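Local structure of cysteine desulfurase (Stenotrophomonas maltophilia, 6WCI) at residues F100-P105 against K229-A234; V185-V190 against G214-V219; I235-Y240 against A255-R260. The protein probably removes sulfur from L-cysteine to give L-alanine, using pyridoxal 5'-phosphate as cofactor, and passes the sulfur to a carrier. All coordinates share one frame; numbering follows the deposited sequence.

Contact 1: residues F100-P105 against K229-A234; sequences FLNVRP and KVDVAA
Leu101 and Asn102, where a Schellman motif with positive phi at Asn102 ends helix 81-101, meet Val232 and Asp231 at the start of the short helix 232-235, so that a helix C-terminus joins a helix N-terminus. The tight part is apolar. Val232 points its CB toward the end of the first helix: CG2, anti to the carbonyl carbon, lies beside Leu101 CB at 3.7 Å, the two side chains pointing the same way, while Val232 CB meets Val103 CG1 at 3.7 Å. Alongside this packing, Val232 N donates to Leu101 O (2.9 Å, 152° at the hydrogen), and Tyr240 of strand 239-243 packs on Val232 from the sheet. One residue back no direct backbone hydrogen bond is made; a water joins the two segments, donating to Phe100 O and accepting from Val230 N at 2.9 Å, and it sits over the centre of the Phe100 ring.

The solvent side, where Asn102 and Ala233 are exposed, is looser and carries the polar side-chain bonds; Ala233 CB lies 3.5 Å from Asn102 O. Asp231 is the N-cap of the short helix, its OD1 accepting from Ala234 N at 3.1 Å. Asn102 CG is anti to the backbone N (chi1 -163°), and ND2 gives the same OD1, near the amide plane, a second bond of 3.0 Å; the two donors reach Asp231 OD1 from opposite faces of the carboxylate plane.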
ATOM      1  N   PHE B 100      -3.305 -20.375   4.998  1.00 41.26           N
ATOM      2  CA  PHE B 100      -2.126 -20.606   4.170  1.00 41.97           C
ATOM      3  C   PHE B 100      -0.854 -20.695   5.009  1.00 39.66           C
ATOM      4  O   PHE B 100       0.004 -21.551   4.766  1.00 43.52           O
ATOM      5  CB  PHE B 100      -2.040 -19.469   3.153  1.00 42.35           C
ATOM      6  CG  PHE B 100      -0.933 -19.603   2.171  1.00 46.29           C
ATOM      7  CD1 PHE B 100      -0.959 -20.597   1.210  1.00 44.70           C
ATOM      8  CD2 PHE B 100       0.113 -18.695   2.167  1.00 43.60           C
ATOM      9  CE1 PHE B 100       0.052 -20.700   0.286  1.00 46.35           C
ATOM     10  CE2 PHE B 100       1.130 -18.806   1.240  1.00 39.24           C
ATOM     11  CZ  PHE B 100       1.091 -19.794   0.303  1.00 39.03           C
ATOM     12  N   LEU B 101      -0.720 -19.827   6.003  1.00 35.25           N
ATOM     13  CA  LEU B 101       0.445 -19.772   6.877  1.00 40.07           C
ATOM     14  C   LEU B 101       0.278 -20.588   8.150  1.00 39.25           C
ATOM     15  O   LEU B 101       1.231 -20.689   8.926  1.00 44.04           O
ATOM     16  CB  LEU B 101       0.745 -18.317   7.246  1.00 37.99           C
ATOM     17  CG  LEU B 101       0.752 -17.346   6.069  1.00 34.85           C
ATOM     18  CD1 LEU B 101       0.679 -15.921   6.585  1.00 33.05           C
ATOM     19  CD2 LEU B 101       1.994 -17.561   5.233  1.00 37.92           C
ATOM     20  N   ASN B 102      -0.906 -21.164   8.372  1.00 38.20           N
ATOM     21  CA  ASN B 102      -1.248 -21.903   9.593  1.00 39.67           C
ATOM     22  C   ASN B 102      -1.097 -21.029  10.841  1.00 39.28           C
ATOM     23  O   ASN B 102      -0.514 -21.439  11.846  1.00 39.56           O
ATOM     24  CB  ASN B 102      -0.426 -23.189   9.727  1.00 43.60           C
ATOM     25  CG  ASN B 102      -1.034 -24.160  10.722  1.00 47.81           C
ATOM     26  OD1 ASN B 102      -2.252 -24.305  10.793  1.00 50.85           O
ATOM     27  ND2 ASN B 102      -0.189 -24.818  11.504  1.00 48.46           N
ATOM     28  N   VAL B 103      -1.642 -19.812  10.772  1.00 37.29           N
ATOM     29  CA  VAL B 103      -1.638 -18.877  11.892  1.00 38.03           C
ATOM     30  C   VAL B 103      -3.056 -18.371  12.118  1.00 43.26           C
ATOM     31  O   VAL B 103      -3.944 -18.539  11.283  1.00 39.26           O
ATOM     32  CB  VAL B 103      -0.689 -17.682  11.672  1.00 35.16           C
ATOM     33  CG1 VAL B 103       0.720 -18.158  11.365  1.00 41.22           C
ATOM     34  CG2 VAL B 103      -1.227 -16.765  10.574  1.00 28.67           C
ATOM     35  N   ARG B 104      -3.256 -17.728  13.260  1.00 47.49           N
ATOM     36  CA  ARG B 104      -4.575 -17.147  13.472  1.00 43.80           C
ATOM     37  C   ARG B 104      -4.673 -15.811  12.745  1.00 43.39           C
ATOM     38  O   ARG B 104      -3.702 -15.047  12.708  1.00 41.09           O
ATOM     39  CB  ARG B 104      -4.863 -16.966  14.962  1.00 43.68           C
ATOM     40  CG  ARG B 104      -4.833 -18.274  15.737  1.00 50.33           C
ATOM     41  CD  ARG B 104      -5.315 -18.097  17.156  1.00 56.86           C
ATOM     42  NE  ARG B 104      -6.635 -17.474  17.205  1.00 63.02           N
ATOM     43  CZ  ARG B 104      -7.414 -17.462  18.285  1.00 64.83           C
ATOM     44  NH1 ARG B 104      -8.605 -16.868  18.241  1.00 62.53           N
ATOM     45  NH2 ARG B 104      -7.011 -18.053  19.404  1.00 60.98           N
ATOM     46  N   PRO B 105      -5.821 -15.522  12.127  1.00 42.41           N
ATOM     47  CA  PRO B 105      -5.946 -14.254  11.394  1.00 37.46           C
ATOM     48  C   PRO B 105      -5.857 -13.040  12.300  1.00 33.98           C
ATOM     49  O   PRO B 105      -5.429 -11.969  11.851  1.00 36.09           O
ATOM     50  CB  PRO B 105      -7.314 -14.378  10.713  1.00 35.17           C
ATOM     51  CG  PRO B 105      -8.058 -15.403  11.506  1.00 38.26           C
ATOM     52  CD  PRO B 105      -7.040 -16.345  12.052  1.00 37.94           C
ATOM     53  N   LYS B 229       5.672 -25.172   1.395  1.00 55.15           N
ATOM     54  CA  LYS B 229       4.706 -25.057   2.475  1.00 58.86           C
ATOM     55  C   LYS B 229       5.401 -24.496   3.700  1.00 51.08           C
ATOM     56  O   LYS B 229       6.424 -25.025   4.138  1.00 50.08           O
ATOM     57  CB  LYS B 229       4.058 -26.397   2.807  1.00 62.21           C
ATOM     58  CG  LYS B 229       2.985 -26.227   3.884  1.00 64.03           C
ATOM     59  CD  LYS B 229       2.027 -27.394   3.993  1.00 68.85           C
ATOM     60  CE  LYS B 229       0.893 -27.076   4.963  1.00 75.09           C
ATOM     61  NZ  LYS B 229       1.380 -26.661   6.319  1.00 75.68           N
ATOM     62  N   VAL B 230       4.858 -23.415   4.240  1.00 46.35           N
ATOM     63  CA  VAL B 230       5.372 -22.830   5.466  1.00 48.97           C
ATOM     64  C   VAL B 230       4.267 -22.885   6.507  1.00 51.10           C
ATOM     65  O   VAL B 230       3.184 -22.317   6.310  1.00 52.91           O
ATOM     66  CB  VAL B 230       5.882 -21.393   5.266  1.00 44.99           C
ATOM     67  CG1 VAL B 230       6.510 -20.888   6.558  1.00 38.17           C
ATOM     68  CG2 VAL B 230       6.901 -21.342   4.139  1.00 41.24           C
ATOM     69  N   ASP B 231       4.529 -23.616   7.586  1.00 48.54           N
ATOM     70  CA  ASP B 231       3.759 -23.552   8.823  1.00 47.14           C
ATOM     71  C   ASP B 231       4.452 -22.508   9.685  1.00 42.88           C
ATOM     72  O   ASP B 231       5.406 -22.806  10.409  1.00 40.25           O
ATOM     73  CB  ASP B 231       3.715 -24.926   9.486  1.00 48.19           C
ATOM     74  CG  ASP B 231       2.974 -24.927  10.815  1.00 50.28           C
ATOM     75  OD1 ASP B 231       2.695 -23.843  11.368  1.00 50.25           O
ATOM     76  OD2 ASP B 231       2.670 -26.033  11.314  1.00 51.54           O
ATOM     77  N   VAL B 232       3.974 -21.260   9.603  1.00 39.34           N
ATOM     78  CA  VAL B 232       4.668 -20.169  10.285  1.00 35.67           C
ATOM     79  C   VAL B 232       4.701 -20.410  11.793  1.00 41.77           C
ATOM     80  O   VAL B 232       5.704 -20.129  12.459  1.00 43.22           O
ATOM     81  CB  VAL B 232       4.024 -18.809   9.947  1.00 34.49           C
ATOM     82  CG1 VAL B 232       4.622 -17.718  10.804  1.00 33.41           C
ATOM     83  CG2 VAL B 232       4.215 -18.471   8.476  1.00 34.38           C
ATOM     84  N   ALA B 233       3.607 -20.934  12.354  1.00 46.67           N
ATOM     85  CA  ALA B 233       3.527 -21.086  13.805  1.00 42.40           C
ATOM     86  C   ALA B 233       4.540 -22.099  14.308  1.00 43.83           C
ATOM     87  O   ALA B 233       5.114 -21.923  15.387  1.00 44.03           O
ATOM     88  CB  ALA B 233       2.117 -21.496  14.223  1.00 43.07           C
ATOM     89  N   ALA B 234       4.772 -23.163  13.539  1.00 45.35           N
ATOM     90  CA  ALA B 234       5.729 -24.187  13.936  1.00 46.24           C
ATOM     91  C   ALA B 234       7.170 -23.720  13.812  1.00 48.86           C
ATOM     92  O   ALA B 234       8.074 -24.431  14.266  1.00 50.39           O
ATOM     93  CB  ALA B 234       5.520 -25.454  13.103  1.00 41.83           C
TER
HETATM   94  O   HOH W   1       2.296 -22.437   3.338  0.53 23.57           O

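Contact 2: residues V185-V190 against G214-V219; sequences VKLLAV and GIITVV
Leu188 is held from both of its polar backbone atoms by the neighbouring strand: its N donates to Ile216 O at 2.7 Å, nearly in line with the carbonyl, and its O accepts from Val218 N at 2.9 Å. Ile216 N to Lys186 O and Val190 N to Val218 O continue this parallel ladder on either side. At Lys186 O the donor stands above the carbonyl plane, 46° out of it, and a water also donates to this oxygen while bridging it to Gly214 O. CA-H groups also face carbonyls, as Val219 CA does Val190 O at 3.2 Å.

Side chains alternate across the sheet. On one face both methyls of Leu187 touch Val218 CG2, each at 4.0 Å, and CD1 also nears Ile216 CG2; Trp150 of helix 148-157 packs against Leu187, Ala189 and Val218. On the other face Leu188 CB touches Ile215 CG2 at 3.9 Å, a methyl set anti to the backbone N. Val190 CG1 and Val219 CG2 lie side by side, pointing the same way.

Further out, helix 203-212 covers this second face through Ile206, Cys207 and Ala210, and a Schellman motif with Gly214 as its C-prime residue turns the chain from the helix into the second strand. Strand 135-139 bonds to the far edge of 185-190. Strand, helix and parallel strand make a beta-alpha-beta crossover in the central sheet of the large domain of fold-type I pyridoxal-phosphate enzymes.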
ATOM      1  N   VAL B 185      23.182  -9.284  22.030  1.00 45.45           N
ATOM      2  CA  VAL B 185      22.341  -9.355  20.845  1.00 40.44           C
ATOM      3  C   VAL B 185      20.887  -9.433  21.284  1.00 40.14           C
ATOM      4  O   VAL B 185      20.507 -10.323  22.053  1.00 39.16           O
ATOM      5  CB  VAL B 185      22.708 -10.565  19.974  1.00 39.23           C
ATOM      6  CG1 VAL B 185      21.877 -10.547  18.728  1.00 37.41           C
ATOM      7  CG2 VAL B 185      24.200 -10.569  19.645  1.00 40.21           C
ATOM      8  N   LYS B 186      20.062  -8.517  20.777  1.00 35.55           N
ATOM      9  CA  LYS B 186      18.650  -8.505  21.115  1.00 34.44           C
ATOM     10  C   LYS B 186      17.735  -8.880  19.958  1.00 36.94           C
ATOM     11  O   LYS B 186      16.554  -9.168  20.204  1.00 32.62           O
ATOM     12  CB  LYS B 186      18.251  -7.124  21.661  1.00 35.55           C
ATOM     13  CG  LYS B 186      19.120  -6.628  22.814  1.00 35.07           C
ATOM     14  CD  LYS B 186      19.064  -7.587  23.993  1.00 38.48           C
ATOM     15  CE  LYS B 186      19.927  -7.101  25.137  1.00 47.66           C
ATOM     16  NZ  LYS B 186      20.125  -8.154  26.185  1.00 54.55           N
ATOM     17  N   LEU B 187      18.234  -8.889  18.717  1.00 33.25           N
ATOM     18  CA  LEU B 187      17.395  -9.157  17.555  1.00 36.95           C
ATOM     19  C   LEU B 187      18.227  -9.782  16.437  1.00 33.09           C
ATOM     20  O   LEU B 187      19.393  -9.420  16.239  1.00 35.83           O
ATOM     21  CB  LEU B 187      16.707  -7.873  17.041  1.00 34.79           C
ATOM     22  CG  LEU B 187      15.604  -8.033  15.983  1.00 33.38           C
ATOM     23  CD1 LEU B 187      14.454  -7.012  16.186  1.00 39.69           C
ATOM     24  CD2 LEU B 187      16.119  -7.953  14.541  1.00 32.10           C
ATOM     25  N   LEU B 188      17.613 -10.714  15.709  1.00 32.97           N
ATOM     26  CA  LEU B 188      18.249 -11.423  14.597  1.00 35.99           C
ATOM     27  C   LEU B 188      17.369 -11.305  13.365  1.00 35.21           C
ATOM     28  O   LEU B 188      16.201 -11.708  13.397  1.00 38.30           O
ATOM     29  CB  LEU B 188      18.481 -12.898  14.930  1.00 34.91           C
ATOM     30  CG  LEU B 188      18.870 -13.822  13.770  1.00 35.81           C
ATOM     31  CD1 LEU B 188      20.232 -13.461  13.198  1.00 36.74           C
ATOM     32  CD2 LEU B 188      18.841 -15.262  14.227  1.00 37.21           C
ATOM     33  N   ALA B 189      17.923 -10.742  12.290  1.00 38.24           N
ATOM     34  CA  ALA B 189      17.233 -10.627  11.008  1.00 37.93           C
ATOM     35  C   ALA B 189      17.764 -11.718  10.090  1.00 41.36           C
ATOM     36  O   ALA B 189      18.902 -11.641   9.615  1.00 41.89           O
ATOM     37  CB  ALA B 189      17.423  -9.241  10.387  1.00 32.96           C
ATOM     38  N   VAL B 190      16.938 -12.727   9.830  1.00 45.88           N
ATOM     39  CA  VAL B 190      17.367 -13.911   9.096  1.00 42.22           C
ATOM     40  C   VAL B 190      16.321 -14.245   8.040  1.00 38.27           C
ATOM     41  O   VAL B 190      15.123 -14.319   8.340  1.00 37.06           O
ATOM     42  CB  VAL B 190      17.606 -15.107  10.042  1.00 40.90           C
ATOM     43  CG1 VAL B 190      16.400 -15.322  10.971  1.00 35.35           C
ATOM     44  CG2 VAL B 190      17.927 -16.372   9.245  1.00 39.34           C
ATOM     45  N   GLY B 214      17.200 -15.346  24.485  1.00 44.74           N
ATOM     46  CA  GLY B 214      16.476 -14.088  24.569  1.00 43.93           C
ATOM     47  C   GLY B 214      16.680 -13.185  23.372  1.00 44.71           C
ATOM     48  O   GLY B 214      16.776 -11.962  23.530  1.00 46.71           O
ATOM     49  N   ILE B 215      16.743 -13.754  22.173  1.00 38.72           N
ATOM     50  CA  ILE B 215      16.995 -12.984  20.961  1.00 35.88           C
ATOM     51  C   ILE B 215      15.744 -13.016  20.091  1.00 36.11           C
ATOM     52  O   ILE B 215      15.285 -14.091  19.679  1.00 41.41           O
ATOM     53  CB  ILE B 215      18.221 -13.515  20.204  1.00 38.91           C
ATOM     54  CG1 ILE B 215      19.481 -13.325  21.053  1.00 37.79           C
ATOM     55  CG2 ILE B 215      18.350 -12.821  18.853  1.00 40.71           C
ATOM     56  CD1 ILE B 215      20.729 -13.946  20.458  1.00 39.04           C
ATOM     57  N   ILE B 216      15.190 -11.834  19.814  1.00 36.73           N
ATOM     58  CA  ILE B 216      14.026 -11.731  18.944  1.00 35.28           C
ATOM     59  C   ILE B 216      14.415 -12.078  17.511  1.00 34.48           C
ATOM     60  O   ILE B 216      15.464 -11.649  17.011  1.00 35.87           O
ATOM     61  CB  ILE B 216      13.425 -10.318  19.016  1.00 31.42           C
ATOM     62  CG1 ILE B 216      12.880 -10.027  20.424  1.00 39.73           C
ATOM     63  CG2 ILE B 216      12.361 -10.144  17.934  1.00 29.60           C
ATOM     64  CD1 ILE B 216      11.838 -11.028  20.911  1.00 45.65           C
ATOM     65  N   THR B 217      13.566 -12.842  16.833  1.00 31.73           N
ATOM     66  CA  THR B 217      13.810 -13.216  15.443  1.00 33.47           C
ATOM     67  C   THR B 217      12.782 -12.571  14.525  1.00 32.68           C
ATOM     68  O   THR B 217      11.573 -12.711  14.743  1.00 30.80           O
ATOM     69  CB  THR B 217      13.787 -14.731  15.255  1.00 36.74           C
ATOM     70  OG1 THR B 217      12.611 -15.289  15.856  1.00 38.26           O
ATOM     71  CG2 THR B 217      15.015 -15.357  15.872  1.00 34.32           C
ATOM     72  N   VAL B 218      13.275 -11.880  13.496  1.00 33.40           N
ATOM     73  CA  VAL B 218      12.466 -11.365  12.398  1.00 31.42           C
ATOM     74  C   VAL B 218      12.822 -12.162  11.143  1.00 35.50           C
ATOM     75  O   VAL B 218      13.934 -12.045  10.608  1.00 36.65           O
ATOM     76  CB  VAL B 218      12.691  -9.860  12.189  1.00 33.11           C
ATOM     77  CG1 VAL B 218      11.792  -9.350  11.086  1.00 28.56           C
ATOM     78  CG2 VAL B 218      12.437  -9.095  13.500  1.00 34.41           C
ATOM     79  N   VAL B 219      11.892 -12.985  10.670  1.00 32.48           N
ATOM     80  CA  VAL B 219      12.153 -13.908   9.573  1.00 32.11           C
ATOM     81  C   VAL B 219      11.511 -13.355   8.306  1.00 37.74           C
ATOM     82  O   VAL B 219      10.302 -13.080   8.273  1.00 32.21           O
ATOM     83  CB  VAL B 219      11.641 -15.323   9.889  1.00 37.10           C
ATOM     84  CG1 VAL B 219      11.831 -16.228   8.702  1.00 41.41           C
ATOM     85  CG2 VAL B 219      12.355 -15.889  11.105  1.00 33.43           C
TER
HETATM   86  O   HOH W   2      15.768  -9.553  22.746  1.00 36.56           O

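Contact 3: residues I235-Y240 against A255-R260; sequences IGCDFY and ALWARR
Cys237 O lies in the plane of the Trp257 indole, at its edge, 3.3 Å from CZ3, a carbonyl set against an aromatic rim beside the antiparallel beta hairpin of strands 239-243 and 254-258. The same rim atom meets Cys237 SG at 3.9 Å, an oblique sulfur-aromatic contact, and the neighbouring CE3 approaches Tyr240 CB. Trp257 CG is anti to the backbone N (chi1 175°), and the rim of the six-membered ring meets residues 237 and 240; Val103 packs on the indole from elsewhere in the chain.

Tyr240 and Trp257 form a hydrogen-bonded pair, Tyr240 N giving to Trp257 O at 2.9 Å and Trp257 N to Tyr240 O. Phe239 and Ala258 are the adjoining non-hydrogen-bonded pair, and on the face they share Phe239 CD1 presses on Ala258 CB at 3.5 Å. Leu256 CD1 reaches Phe239 CB, with Val121 of helix 114-126 against both Phe239 and Leu256.

At the hairpin's open end Arg259 N donates to Asp238 O. The two side chains bring opposite charges near without a salt bridge: Asp238 OD1 is 4.0 Å from Arg259 NE and well out of the guanidinium plane. Asp238 has a salt bridge with Arg211 through OD1 and accepts from Thr217 N at OD2, while Arg259 pairs with Glu261. A water lying in the guanidinium plane completes the link, accepting from Arg259 NH1 at 2.8 Å and donating to Cys237 O.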
ATOM      1  N   ILE B 235       7.413 -22.565  13.199  1.00 47.19           N
ATOM      2  CA  ILE B 235       8.782 -22.073  13.123  1.00 49.55           C
ATOM      3  C   ILE B 235       9.252 -21.612  14.497  1.00 44.47           C
ATOM      4  O   ILE B 235      10.412 -21.807  14.866  1.00 39.96           O
ATOM      5  CB  ILE B 235       8.899 -20.953  12.071  1.00 48.01           C
ATOM      6  CG1 ILE B 235       8.523 -21.480  10.682  1.00 49.49           C
ATOM      7  CG2 ILE B 235      10.316 -20.406  12.032  1.00 44.76           C
ATOM      8  CD1 ILE B 235       8.741 -20.472   9.568  1.00 42.69           C
ATOM      9  N   GLY B 236       8.360 -21.013  15.283  1.00 42.61           N
ATOM     10  CA  GLY B 236       8.750 -20.511  16.583  1.00 39.29           C
ATOM     11  C   GLY B 236       9.479 -19.189  16.538  1.00 41.14           C
ATOM     12  O   GLY B 236      10.268 -18.893  17.440  1.00 43.90           O
ATOM     13  N   CYS B 237       9.253 -18.391  15.500  1.00 37.16           N
ATOM     14  CA  CYS B 237       9.850 -17.070  15.399  1.00 39.99           C
ATOM     15  C   CYS B 237       8.952 -16.045  16.090  1.00 39.75           C
ATOM     16  O   CYS B 237       7.814 -16.341  16.461  1.00 37.43           O
ATOM     17  CB  CYS B 237      10.078 -16.697  13.933  1.00 39.78           C
ATOM     18  SG  CYS B 237       8.575 -16.706  12.887  1.00 38.10           S
ATOM     19  N   ASP B 238       9.478 -14.829  16.276  1.00 31.21           N
ATOM     20  CA  ASP B 238       8.677 -13.742  16.840  1.00 37.68           C
ATOM     21  C   ASP B 238       7.902 -12.944  15.790  1.00 37.12           C
ATOM     22  O   ASP B 238       6.845 -12.381  16.108  1.00 30.09           O
ATOM     23  CB  ASP B 238       9.571 -12.784  17.629  1.00 37.42           C
ATOM     24  CG  ASP B 238      10.270 -13.472  18.779  1.00 40.57           C
ATOM     25  OD1 ASP B 238       9.600 -13.724  19.805  1.00 40.96           O
ATOM     26  OD2 ASP B 238      11.476 -13.797  18.630  1.00 33.20           O
ATOM     27  N   PHE B 239       8.416 -12.862  14.565  1.00 31.02           N
ATOM     28  CA  PHE B 239       7.835 -12.066  13.487  1.00 28.37           C
ATOM     29  C   PHE B 239       8.170 -12.735  12.164  1.00 29.06           C
ATOM     30  O   PHE B 239       9.321 -13.099  11.953  1.00 29.76           O
ATOM     31  CB  PHE B 239       8.409 -10.648  13.425  1.00 27.60           C
ATOM     32  CG  PHE B 239       8.185  -9.825  14.660  1.00 38.23           C
ATOM     33  CD1 PHE B 239       7.031  -9.063  14.803  1.00 35.14           C
ATOM     34  CD2 PHE B 239       9.148  -9.767  15.646  1.00 32.99           C
ATOM     35  CE1 PHE B 239       6.835  -8.284  15.939  1.00 33.26           C
ATOM     36  CE2 PHE B 239       8.963  -8.991  16.778  1.00 35.88           C
ATOM     37  CZ  PHE B 239       7.801  -8.246  16.926  1.00 34.43           C
ATOM     38  N   TYR B 240       7.192 -12.805  11.249  1.00 28.98           N
ATOM     39  CA  TYR B 240       7.378 -13.412   9.933  1.00 29.80           C
ATOM     40  C   TYR B 240       6.688 -12.551   8.880  1.00 29.30           C
ATOM     41  O   TYR B 240       5.500 -12.237   9.017  1.00 30.08           O
ATOM     42  CB  TYR B 240       6.824 -14.843   9.924  1.00 35.21           C
ATOM     43  CG  TYR B 240       7.223 -15.705   8.738  1.00 37.75           C
ATOM     44  CD1 TYR B 240       6.537 -15.635   7.535  1.00 32.34           C
ATOM     45  CD2 TYR B 240       8.271 -16.612   8.842  1.00 37.71           C
ATOM     46  CE1 TYR B 240       6.900 -16.454   6.450  1.00 33.69           C
ATOM     47  CE2 TYR B 240       8.635 -17.423   7.777  1.00 41.88           C
ATOM     48  CZ  TYR B 240       7.955 -17.340   6.587  1.00 34.71           C
ATOM     49  OH  TYR B 240       8.338 -18.157   5.537  1.00 42.47           O
ATOM     50  N   ALA B 255       2.066  -9.237   4.266  1.00 32.67           N
ATOM     51  CA  ALA B 255       1.549  -9.389   5.618  1.00 34.69           C
ATOM     52  C   ALA B 255       2.688  -9.531   6.609  1.00 33.57           C
ATOM     53  O   ALA B 255       3.792  -9.967   6.263  1.00 25.70           O
ATOM     54  CB  ALA B 255       0.599 -10.585   5.721  1.00 36.90           C
ATOM     55  N   LEU B 256       2.396  -9.165   7.859  1.00 27.24           N
ATOM     56  CA  LEU B 256       3.285  -9.428   8.989  1.00 30.90           C
ATOM     57  C   LEU B 256       2.547 -10.305   9.992  1.00 30.87           C
ATOM     58  O   LEU B 256       1.490  -9.916  10.494  1.00 32.77           O
ATOM     59  CB  LEU B 256       3.734  -8.122   9.659  1.00 29.13           C
ATOM     60  CG  LEU B 256       4.565  -8.277  10.933  1.00 30.70           C
ATOM     61  CD1 LEU B 256       5.977  -8.783  10.604  1.00 28.44           C
ATOM     62  CD2 LEU B 256       4.620  -6.981  11.789  1.00 28.67           C
ATOM     63  N   TRP B 257       3.082 -11.488  10.261  1.00 27.75           N
ATOM     64  CA  TRP B 257       2.641 -12.306  11.380  1.00 30.48           C
ATOM     65  C   TRP B 257       3.538 -12.035  12.580  1.00 35.86           C
ATOM     66  O   TRP B 257       4.739 -11.799  12.432  1.00 36.76           O
ATOM     67  CB  TRP B 257       2.682 -13.810  11.056  1.00 30.51           C
ATOM     68  CG  TRP B 257       2.331 -14.630  12.284  1.00 41.91           C
ATOM     69  CD1 TRP B 257       1.079 -14.996  12.690  1.00 40.97           C
ATOM     70  CD2 TRP B 257       3.237 -15.113  13.295  1.00 40.47           C
ATOM     71  NE1 TRP B 257       1.147 -15.697  13.874  1.00 40.87           N
ATOM     72  CE2 TRP B 257       2.460 -15.786  14.263  1.00 37.93           C
ATOM     73  CE3 TRP B 257       4.626 -15.040  13.476  1.00 39.15           C
ATOM     74  CZ2 TRP B 257       3.025 -16.380  15.394  1.00 44.43           C
ATOM     75  CZ3 TRP B 257       5.186 -15.640  14.592  1.00 43.48           C
ATOM     76  CH2 TRP B 257       4.386 -16.303  15.538  1.00 42.75           C
ATOM     77  N   ALA B 258       2.951 -12.086  13.774  1.00 39.61           N
ATOM     78  CA  ALA B 258       3.719 -11.890  14.996  1.00 42.37           C
ATOM     79  C   ALA B 258       3.056 -12.651  16.129  1.00 45.09           C
ATOM     80  O   ALA B 258       1.845 -12.881  16.116  1.00 41.56           O
ATOM     81  CB  ALA B 258       3.832 -10.403  15.370  1.00 39.94           C
ATOM     82  N   ARG B 259       3.861 -13.029  17.120  1.00 35.43           N
ATOM     83  CA  ARG B 259       3.294 -13.534  18.359  1.00 37.11           C
ATOM     84  C   ARG B 259       2.351 -12.496  18.955  1.00 35.93           C
ATOM     85  O   ARG B 259       2.594 -11.290  18.862  1.00 37.77           O
ATOM     86  CB  ARG B 259       4.407 -13.878  19.345  1.00 40.49           C
ATOM     87  CG  ARG B 259       5.418 -14.855  18.762  1.00 48.29           C
ATOM     88  CD  ARG B 259       6.572 -15.022  19.696  1.00 52.72           C
ATOM     89  NE  ARG B 259       6.117 -15.383  21.029  1.00 53.16           N
ATOM     90  CZ  ARG B 259       5.979 -16.636  21.449  1.00 62.82           C
ATOM     91  NH1 ARG B 259       6.255 -17.643  20.626  1.00 53.84           N
ATOM     92  NH2 ARG B 259       5.569 -16.884  22.689  1.00 69.03           N
ATOM     93  N   ARG B 260       1.259 -12.977  19.558  1.00 42.16           N
ATOM     94  CA  ARG B 260       0.238 -12.076  20.089  1.00 42.49           C
ATOM     95  C   ARG B 260       0.808 -11.152  21.159  1.00 44.56           C
ATOM     96  O   ARG B 260       0.427  -9.975  21.240  1.00 39.12           O
ATOM     97  CB  ARG B 260      -0.929 -12.882  20.667  1.00 45.52           C
ATOM     98  CG  ARG B 260      -2.087 -12.011  21.171  1.00 46.32           C
ATOM     99  CD  ARG B 260      -2.828 -11.461  19.981  1.00 51.31           C
ATOM    100  NE  ARG B 260      -3.749 -10.376  20.293  1.00 54.88           N
ATOM    101  CZ  ARG B 260      -4.440  -9.732  19.362  1.00 50.19           C
ATOM    102  NH1 ARG B 260      -4.299 -10.082  18.085  1.00 44.71           N
ATOM    103  NH2 ARG B 260      -5.258  -8.745  19.698  1.00 47.50           N
TER
HETATM  104  O   HOH W   3       6.427 -18.431  17.980  1.00 47.45           O

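Overall arrangement
Contacts 2 and 3 belong to one mixed sheet, in which strands 216-220 and 239-243 are neighbours. Their centres are 11 Å apart, and the seam between them includes probable hydrogen bonds from Val219 N to Phe239 O and from Thr217 N to Asp238 OD2, both 2.9 Å. Contact 1 abuts contact 3, with centres 9 Å apart: Val103 CB lies 3.4 Å from Trp257 CD1, and helix 232-235 leads into strand 239-243. Contacts 1 and 2 do not touch, their nearest atoms being about 7 Å apart. Lys246, which carries the pyridoxal phosphate, follows strand 239-243 closely in the chain, and Phe100 of contact 1 packs on its neighbour Met247.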